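Local coordinates for protein uracil-DNA glycosylase (Sulfolobus tokodaii str. 7, PDB 4ZBX) that is a uracil-DNA glycosylase of the UDG-like superfamily, a single-chain alpha/beta protein that carries an iron/sulfur cluster, at residues Thr81-Cys86 with Pro104-Gln109; Ile117-Gly122 with Phe160-Pro165. All coordinates share one frame; numbering follows the deposited sequence. Where two conformers were deposited one is given.

In the fold
Interactions 1 and 2 both reach the same mixed sheet, with strand 37-41 lying between strand 79-82 of the first and strand 117-121 of the second. They follow in series along the chain: helix 96-113, which supplies 104-109, leads directly into strand 117-121. Their centres are about 15 Å apart and their nearest atoms about 6 Å, without touching. Interaction 1 packs that helix against the sheet beside the iron/sulfur cluster, one iron of which is bound by C86. Interaction 2 pairs two central parallel strands and continues into the turn at H164. The side chain of H164 is about 3 Å from a bound MES, probably from the crystallisation liquor, which is hydrogen-bonded to H164 N.

Interaction 1. Residues Thr81-Cys86 with Pro104-Gln109; sequences TNVVKC and PYLDRQ. With SF4 (iron/sulfur cluster), chain B.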
ATOM      1  N   THR A  81      -0.818   1.532  -4.088  1.00 14.02           N
ATOM      2  CA  THR A  81      -1.817   0.515  -4.332  1.00 15.03           C
ATOM      3  C   THR A  81      -2.304  -0.059  -2.989  1.00 16.08           C
ATOM      4  O   THR A  81      -2.074   0.527  -1.929  1.00 16.33           O
ATOM      5  CB  THR A  81      -1.262  -0.571  -5.317  1.00 14.71           C
ATOM      6  OG1 THR A  81      -2.319  -1.461  -5.707  1.00 16.70           O
ATOM      7  CG2 THR A  81      -0.121  -1.368  -4.713  1.00 17.60           C
ATOM      8  N   ASN A  82      -2.982  -1.200  -3.069  0.54 15.58           N
ATOM      9  CA  ASN A  82      -3.652  -1.834  -1.936  0.54 17.18           C
ATOM     10  C   ASN A  82      -3.446  -3.345  -2.001  0.54 16.08           C
ATOM     11  O   ASN A  82      -3.364  -3.899  -3.097  0.54 15.33           O
ATOM     12  CB  ASN A  82      -5.161  -1.534  -1.951  0.54 19.39           C
ATOM     13  CG  ASN A  82      -5.486  -0.049  -2.105  0.54 17.82           C
ATOM     14  OD1 ASN A  82      -5.395   0.515  -3.196  0.54 17.12           O
ATOM     15  ND2 ASN A  82      -5.905   0.577  -1.011  0.54 18.01           N
ATOM     16  N   VAL A  83      -3.393  -4.023  -0.850  1.00 17.90           N
ATOM     17  CA  VAL A  83      -3.188  -5.450  -0.884  0.67 18.84           C
ATOM     18  C   VAL A  83      -4.433  -6.146  -1.472  1.00 19.16           C
ATOM     19  O   VAL A  83      -4.317  -7.129  -2.205  1.00 19.19           O
ATOM     20  CB  VAL A  83      -2.823  -5.985   0.526  0.67 21.23           C
ATOM     21  CG1 VAL A  83      -3.942  -5.716   1.536  0.67 20.30           C
ATOM     22  CG2 VAL A  83      -2.459  -7.453   0.460  0.67 25.02           C
ATOM     23  N   VAL A  84      -5.612  -5.594  -1.199  1.00 15.64           N
ATOM     24  CA  VAL A  84      -6.848  -6.078  -1.794  1.00 18.68           C
ATOM     25  C   VAL A  84      -7.408  -4.899  -2.580  1.00 19.78           C
ATOM     26  O   VAL A  84      -7.349  -3.775  -2.111  1.00 19.29           O
ATOM     27  CB  VAL A  84      -7.831  -6.580  -0.727  1.00 20.77           C
ATOM     28  CG1 VAL A  84      -9.240  -6.734  -1.295  1.00 23.00           C
ATOM     29  CG2 VAL A  84      -7.330  -7.902  -0.145  1.00 20.39           C
ATOM     30  N   LYS A  85      -7.926  -5.141  -3.774  1.00 16.67           N
ATOM     31  CA  LYS A  85      -8.194  -4.028  -4.686  1.00 15.90           C
ATOM     32  C   LYS A  85      -9.674  -3.696  -4.890  1.00 18.03           C
ATOM     33  O   LYS A  85     -10.026  -2.851  -5.718  1.00 17.40           O
ATOM     34  CB  LYS A  85      -7.518  -4.317  -6.015  1.00 17.99           C
ATOM     35  CG  LYS A  85      -5.985  -4.232  -5.841  1.00 19.61           C
ATOM     36  CD  LYS A  85      -5.258  -4.905  -6.967  1.00 22.14           C
ATOM     37  CE  LYS A  85      -3.836  -4.348  -7.109  1.00 20.51           C
ATOM     38  NZ  LYS A  85      -2.937  -4.581  -5.914  1.00 16.64           N
ATOM     39  N   CYS A  86     -10.541  -4.315  -4.101  1.00 18.80           N
ATOM     40  CA  CYS A  86     -11.953  -3.966  -4.106  1.00 19.21           C
ATOM     41  C   CYS A  86     -12.442  -3.736  -2.688  1.00 18.01           C
ATOM     42  O   CYS A  86     -11.954  -4.347  -1.750  1.00 22.40           O
ATOM     43  CB  CYS A  86     -12.794  -5.054  -4.769  1.00 20.61           C
ATOM     44  SG  CYS A  86     -12.412  -5.168  -6.518  1.00 25.18           S
ATOM     45  N   PRO A 104      -1.887 -11.853  -5.547  1.00 21.60           N
ATOM     46  CA  PRO A 104      -0.982 -12.073  -6.687  1.00 20.83           C
ATOM     47  C   PRO A 104      -0.846 -10.840  -7.575  1.00 21.50           C
ATOM     48  O   PRO A 104       0.196 -10.647  -8.191  1.00 21.40           O
ATOM     49  CB  PRO A 104      -1.652 -13.230  -7.442  1.00 24.84           C
ATOM     50  CG  PRO A 104      -2.289 -14.019  -6.363  1.00 28.40           C
ATOM     51  CD  PRO A 104      -2.841 -12.976  -5.417  1.00 22.42           C
ATOM     52  N   TYR A 105      -1.866  -9.988  -7.607  1.00 17.42           N
ATOM     53  CA  TYR A 105      -1.764  -8.735  -8.351  1.00 15.00           C
ATOM     54  C   TYR A 105      -0.674  -7.864  -7.742  1.00 16.18           C
ATOM     55  O   TYR A 105       0.160  -7.318  -8.445  1.00 17.75           O
ATOM     56  CB  TYR A 105      -3.085  -7.976  -8.357  1.00 17.21           C
ATOM     57  CG  TYR A 105      -4.182  -8.594  -9.210  1.00 20.49           C
ATOM     58  CD1 TYR A 105      -5.471  -8.770  -8.701  1.00 19.80           C
ATOM     59  CD2 TYR A 105      -3.935  -8.960 -10.532  1.00 20.41           C
ATOM     60  CE1 TYR A 105      -6.475  -9.317  -9.477  1.00 20.55           C
ATOM     61  CE2 TYR A 105      -4.935  -9.508 -11.321  1.00 21.85           C
ATOM     62  CZ  TYR A 105      -6.199  -9.673 -10.796  1.00 21.69           C
ATOM     63  OH  TYR A 105      -7.183 -10.219 -11.582  1.00 22.52           O
ATOM     64  N   LEU A 106      -0.684  -7.750  -6.419  1.00 18.89           N
ATOM     65  CA  LEU A 106       0.351  -6.989  -5.734  1.00 16.09           C
ATOM     66  C   LEU A 106       1.735  -7.610  -5.956  1.00 16.14           C
ATOM     67  O   LEU A 106       2.714  -6.878  -6.150  1.00 18.78           O
ATOM     68  CB  LEU A 106       0.042  -6.897  -4.237  1.00 17.29           C
ATOM     69  CG  LEU A 106       1.106  -6.204  -3.379  1.00 17.53           C
ATOM     70  CD1 LEU A 106       1.243  -4.746  -3.821  1.00 19.39           C
ATOM     71  CD2 LEU A 106       0.714  -6.293  -1.904  1.00 18.17           C
ATOM     72  N   ASP A 107       1.822  -8.938  -5.902  1.00 18.60           N
ATOM     73  CA  ASP A 107       3.098  -9.626  -6.142  1.00 22.04           C
ATOM     74  C   ASP A 107       3.616  -9.209  -7.500  1.00 21.47           C
ATOM     75  O   ASP A 107       4.801  -8.921  -7.667  1.00 21.05           O
ATOM     76  CB  ASP A 107       2.950 -11.154  -6.102  1.00 22.95           C
ATOM     77  CG  ASP A 107       2.560 -11.677  -4.736  1.00 27.33           C
ATOM     78  OD1 ASP A 107       2.704 -10.945  -3.736  1.00 24.47           O
ATOM     79  OD2 ASP A 107       2.111 -12.839  -4.667  1.00 27.68           O
ATOM     80  N   ARG A 108       2.712  -9.182  -8.476  1.00 19.05           N
ATOM     81  CA  ARG A 108       3.107  -8.878  -9.849  1.00 18.98           C
ATOM     82  C   ARG A 108       3.537  -7.420  -9.977  1.00 16.79           C
ATOM     83  O   ARG A 108       4.466  -7.118 -10.712  1.00 18.38           O
ATOM     84  CB  ARG A 108       1.971  -9.206 -10.823  1.00 19.46           C
ATOM     85  CG  ARG A 108       1.725 -10.710 -10.971  1.00 20.43           C
ATOM     86  CD  ARG A 108       0.382 -11.002 -11.632  1.00 22.22           C
ATOM     87  NE  ARG A 108       0.244 -10.371 -12.949  1.00 22.69           N
ATOM     88  CZ  ARG A 108      -0.881 -10.381 -13.656  1.00 23.23           C
ATOM     89  NH1 ARG A 108      -1.957 -10.978 -13.162  1.00 25.36           N
ATOM     90  NH2 ARG A 108      -0.932  -9.809 -14.850  1.00 23.70           N
ATOM     91  N   GLN A 109       2.860  -6.529  -9.251  1.00 16.35           N
ATOM     92  CA  GLN A 109       3.213  -5.116  -9.245  1.00 14.06           C
ATOM     93  C   GLN A 109       4.599  -4.911  -8.642  1.00 17.64           C
ATOM     94  O   GLN A 109       5.422  -4.169  -9.194  1.00 18.59           O
ATOM     95  CB  GLN A 109       2.152  -4.311  -8.488  1.00 16.48           C
ATOM     96  CG  GLN A 109       0.829  -4.253  -9.247  1.00 14.78           C
ATOM     97  CD  GLN A 109      -0.284  -3.667  -8.407  1.00 17.32           C
ATOM     98  OE1 GLN A 109      -0.381  -3.952  -7.224  1.00 18.83           O
ATOM     99  NE2 GLN A 109      -1.121  -2.827  -9.021  1.00 19.23           N
TER
HETATM  100 FE1  SF4 B 201     -11.200  -9.978  -5.600  1.00 23.75          FE
HETATM  101 FE2  SF4 B 201     -10.377  -9.543  -8.113  1.00 22.55          FE
HETATM  102 FE3  SF4 B 201     -11.463  -7.509  -6.698  1.00 23.05          FE
HETATM  103 FE4  SF4 B 201      -9.024  -8.454  -6.065  1.00 20.90          FE
HETATM  104  S1  SF4 B 201      -9.571  -7.403  -7.973  1.00 20.39           S
HETATM  105  S2  SF4 B 201     -10.681  -7.979  -4.606  1.00 22.15           S
HETATM  106  S3  SF4 B 201      -9.279 -10.684  -6.520  1.00 23.57           S
HETATM  107  S4  SF4 B 201     -12.515  -9.443  -7.368  1.00 24.97           S
HETATM  108  O   HOH W   1      -3.382  -7.130  -4.843  1.00 18.43           O
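The Y105 ring meets K85 CD and the cluster sulfur S1 obliquely; its CE1 lies 3.9 Å from S1, while its OH is hydrogen-bonded to K16. The other flat group, the Q109 amide, turns OE1 to K85 NZ at 2.9 Å. The C=O...N angle is 123° and the donor is tilted 35° from the carbonyl plane; NE2 of the same amide is taken by P28 O. Lysine and glutamine come from opposite directions, K85 bending only at its last torsion (chi4 63°), which swings NZ out of line with the chain. Four oxygens share the three N-H of K85 NZ: Q109 OE1, N82 O at 2.9 Å, almost straight ahead of its carbonyl, a water, and T81 OG1, whose longer 3.2 Å bond may be the weaker. That water donates to V83 O and accepts a weak bond from L106 N, so it bridges loop and helix. In fold terms, helix 96-113 is laid over the sheet where strand 79-82 runs out into a loop, and M38 and V40 of strand 37-41 extend the apolar bed under L106. L106 splits its branches: CD1 meets T81 CG2 at 3.8 Å and CD2 meets V83 CG2 at 4.1 Å. Beyond K85 the loop reaches the iron/sulfur cluster, where C86 SG binds FE3 at 2.5 Å and V84 CG1 packs 3.8 Å from S2.

Interaction 2. Residues Ile117-Gly122 with Phe160-Pro165; sequences IIVTLG and FPTYHP
L121 and T162 lie side by side and point the same way from neighbouring strands, with L121 CD2 pressed to 3.5 Å from T162 CG2, tighter than usual van der Waals contact. T162 CG2 sits between its own backbone N and carbonyl carbon, while OG1, anti to N (chi1 -170°), bonds to D181 of helix 172-190. V119 projects from the same face, its CG1 a looser 4.2 Å from T162 CG2. On the other face T120 OG1 rests 3.3 Å from P161 CA while pairing with T126. A helix covers each face: V119 packs on I185 and T162 on L178 of helix 172-190, T120 on I129 and P161 on F130 of helix 123-133. The pairing is parallel, as the 20° angle between strand directions and four alternating backbone bonds attest: F160 N to I118 O, T120 N to F160 O, T162 N to T120 O and G122 N to T162 O. Strands 79-82, 37-41, 117-121 and 155-162 form the parallel central sheet expected of the UDG fold, and H164-P165 with A166 probably corresponds to the family's His-Pro loop. At that end G122, N-cap residue of helix 123-133, lets H164 CB approach G122 CA to 4.1 Å. A chi1 of -172° swings the H164 ring away from its own N, and its edge meets L121 O, 3.6 Å from CD2. P165 CD lies over one face, offset toward the rim, and H164 ND1 accepts a hydrogen bond from A166 N. Buried Y163 O has no partner in the model.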
ATOM      1  N   ILE A 117      11.923   1.074  -1.655  1.00 16.15           N
ATOM      2  CA  ILE A 117      11.218   1.052  -0.375  1.00 15.29           C
ATOM      3  C   ILE A 117       9.767   0.680  -0.583  1.00 15.03           C
ATOM      4  O   ILE A 117       9.124   1.210  -1.492  1.00 15.52           O
ATOM      5  CB  ILE A 117      11.271   2.428   0.304  1.00 17.63           C
ATOM      6  CG1 ILE A 117      12.714   2.810   0.617  1.00 18.45           C
ATOM      7  CG2 ILE A 117      10.476   2.445   1.584  1.00 16.77           C
ATOM      8  CD1 ILE A 117      12.862   4.273   0.942  1.00 24.82           C
ATOM      9  N   ILE A 118       9.257  -0.233   0.239  1.00 14.14           N
ATOM     10  CA  ILE A 118       7.822  -0.471   0.303  1.00 17.05           C
ATOM     11  C   ILE A 118       7.323  -0.010   1.657  1.00 16.65           C
ATOM     12  O   ILE A 118       7.734  -0.528   2.700  1.00 18.64           O
ATOM     13  CB  ILE A 118       7.447  -1.949   0.133  1.00 16.41           C
ATOM     14  CG1 ILE A 118       7.804  -2.451  -1.272  1.00 17.70           C
ATOM     15  CG2 ILE A 118       5.940  -2.114   0.396  1.00 16.74           C
ATOM     16  CD1 ILE A 118       7.612  -3.971  -1.429  1.00 20.53           C
ATOM     17  N   VAL A 119       6.422   0.961   1.634  1.00 13.69           N
ATOM     18  CA  VAL A 119       5.805   1.440   2.857  1.00 12.85           C
ATOM     19  C   VAL A 119       4.465   0.741   3.022  1.00 14.62           C
ATOM     20  O   VAL A 119       3.587   0.871   2.161  1.00 15.38           O
ATOM     21  CB  VAL A 119       5.590   2.958   2.817  1.00 15.45           C
ATOM     22  CG1 VAL A 119       4.905   3.424   4.088  1.00 15.36           C
ATOM     23  CG2 VAL A 119       6.935   3.666   2.635  1.00 16.25           C
ATOM     24  N   THR A 120       4.323  -0.020   4.092  1.00 15.11           N
ATOM     25  CA  THR A 120       3.078  -0.745   4.301  1.00 18.58           C
ATOM     26  C   THR A 120       2.263   0.015   5.329  1.00 19.72           C
ATOM     27  O   THR A 120       2.655   0.168   6.483  1.00 22.08           O
ATOM     28  CB  THR A 120       3.301  -2.219   4.740  1.00 18.19           C
ATOM     29  OG1 THR A 120       4.144  -2.296   5.905  1.00 18.29           O
ATOM     30  CG2 THR A 120       3.957  -3.012   3.607  1.00 20.02           C
ATOM     31  N   LEU A 121       1.111   0.485   4.876  1.00 15.01           N
ATOM     32  CA  LEU A 121       0.257   1.374   5.638  1.00 15.73           C
ATOM     33  C   LEU A 121      -0.833   0.566   6.316  1.00 18.85           C
ATOM     34  O   LEU A 121      -1.859   0.287   5.711  1.00 20.73           O
ATOM     35  CB  LEU A 121      -0.368   2.423   4.701  1.00 15.37           C
ATOM     36  CG  LEU A 121       0.606   3.337   3.945  1.00 14.91           C
ATOM     37  CD1 LEU A 121      -0.141   4.082   2.822  1.00 19.22           C
ATOM     38  CD2 LEU A 121       1.275   4.331   4.872  1.00 18.98           C
ATOM     39  N   GLY A 122      -0.618   0.189   7.567  1.00 18.88           N
ATOM     40  CA  GLY A 122      -1.624  -0.563   8.299  1.00 21.94           C
ATOM     41  C   GLY A 122      -1.288  -2.027   8.497  1.00 23.25           C
ATOM     42  O   GLY A 122      -0.350  -2.550   7.905  1.00 21.22           O
ATOM     43  N   PHE A 160       9.037  -0.748   5.213  1.00 15.97           N
ATOM     44  CA  PHE A 160       8.835   0.155   6.340  1.00 17.67           C
ATOM     45  C   PHE A 160       7.357   0.213   6.706  1.00 17.38           C
ATOM     46  O   PHE A 160       6.562   0.857   6.008  1.00 17.17           O
ATOM     47  CB  PHE A 160       9.371   1.565   6.007  1.00 17.07           C
ATOM     48  CG  PHE A 160       9.534   2.445   7.208  1.00 19.24           C
ATOM     49  CD1 PHE A 160      10.792   2.696   7.732  1.00 23.50           C
ATOM     50  CD2 PHE A 160       8.433   2.991   7.841  1.00 24.94           C
ATOM     51  CE1 PHE A 160      10.947   3.498   8.856  1.00 28.22           C
ATOM     52  CE2 PHE A 160       8.584   3.791   8.971  1.00 30.29           C
ATOM     53  CZ  PHE A 160       9.845   4.048   9.470  1.00 28.18           C
ATOM     54  N   PRO A 161       6.972  -0.486   7.786  1.00 18.05           N
ATOM     55  CA  PRO A 161       5.568  -0.453   8.185  1.00 18.94           C
ATOM     56  C   PRO A 161       5.236   0.792   8.976  1.00 20.56           C
ATOM     57  O   PRO A 161       6.038   1.234   9.786  1.00 20.72           O
ATOM     58  CB  PRO A 161       5.409  -1.702   9.075  1.00 22.44           C
ATOM     59  CG  PRO A 161       6.700  -2.469   8.944  1.00 25.05           C
ATOM     60  CD  PRO A 161       7.747  -1.451   8.586  1.00 19.74           C
ATOM     61  N   THR A 162       4.048   1.341   8.758  1.00 18.91           N
ATOM     62  CA  THR A 162       3.554   2.406   9.619  1.00 19.54           C
ATOM     63  C   THR A 162       2.042   2.282   9.783  1.00 23.47           C
ATOM     64  O   THR A 162       1.428   1.363   9.248  1.00 22.41           O
ATOM     65  CB  THR A 162       3.909   3.788   9.068  1.00 25.41           C
ATOM     66  OG1 THR A 162       3.608   4.781  10.051  1.00 30.95           O
ATOM     67  CG2 THR A 162       3.138   4.076   7.797  1.00 26.49           C
ATOM     68  N   TYR A 163       1.449   3.175  10.565  1.00 25.37           N
ATOM     69  CA  TYR A 163      -0.004   3.182  10.696  1.00 26.40           C
ATOM     70  C   TYR A 163      -0.664   3.609   9.399  1.00 26.86           C
ATOM     71  O   TYR A 163      -0.072   4.287   8.564  1.00 25.80           O
ATOM     72  CB  TYR A 163      -0.441   4.101  11.835  1.00 28.19           C
ATOM     73  CG  TYR A 163       0.013   3.623  13.204  1.00 31.42           C
ATOM     74  CD1 TYR A 163       0.656   4.481  14.084  1.00 35.36           C
ATOM     75  CD2 TYR A 163      -0.216   2.311  13.619  1.00 33.19           C
ATOM     76  CE1 TYR A 163       1.069   4.052  15.336  1.00 36.10           C
ATOM     77  CE2 TYR A 163       0.199   1.868  14.870  1.00 34.79           C
ATOM     78  CZ  TYR A 163       0.840   2.745  15.727  1.00 34.44           C
ATOM     79  OH  TYR A 163       1.259   2.310  16.963  1.00 40.06           O
ATOM     80  N   HIS A 164      -1.915   3.211   9.237  1.00 24.89           N
ATOM     81  CA  HIS A 164      -2.700   3.663   8.107  1.00 23.17           C
ATOM     82  C   HIS A 164      -3.112   5.125   8.332  1.00 23.28           C
ATOM     83  O   HIS A 164      -3.442   5.500   9.443  1.00 25.64           O
ATOM     84  CB  HIS A 164      -3.916   2.766   7.938  1.00 27.06           C
ATOM     85  CG  HIS A 164      -4.694   3.041   6.693  1.00 32.25           C
ATOM     86  ND1 HIS A 164      -5.520   4.137   6.564  1.00 32.51           N
ATOM     87  CD2 HIS A 164      -4.767   2.372   5.519  1.00 37.57           C
ATOM     88  CE1 HIS A 164      -6.080   4.123   5.368  1.00 35.32           C
ATOM     89  NE2 HIS A 164      -5.634   3.065   4.710  1.00 37.92           N
ATOM     90  N   PRO A 165      -3.068   5.966   7.281  1.00 23.62           N
ATOM     91  CA  PRO A 165      -3.358   7.390   7.510  1.00 22.23           C
ATOM     92  C   PRO A 165      -4.749   7.670   8.070  1.00 25.46           C
ATOM     93  O   PRO A 165      -4.919   8.668   8.765  1.00 27.56           O
ATOM     94  CB  PRO A 165      -3.203   8.016   6.111  1.00 24.44           C
ATOM     95  CG  PRO A 165      -3.136   6.862   5.158  1.00 26.81           C
ATOM     96  CD  PRO A 165      -2.533   5.734   5.933  1.00 22.81           C
TER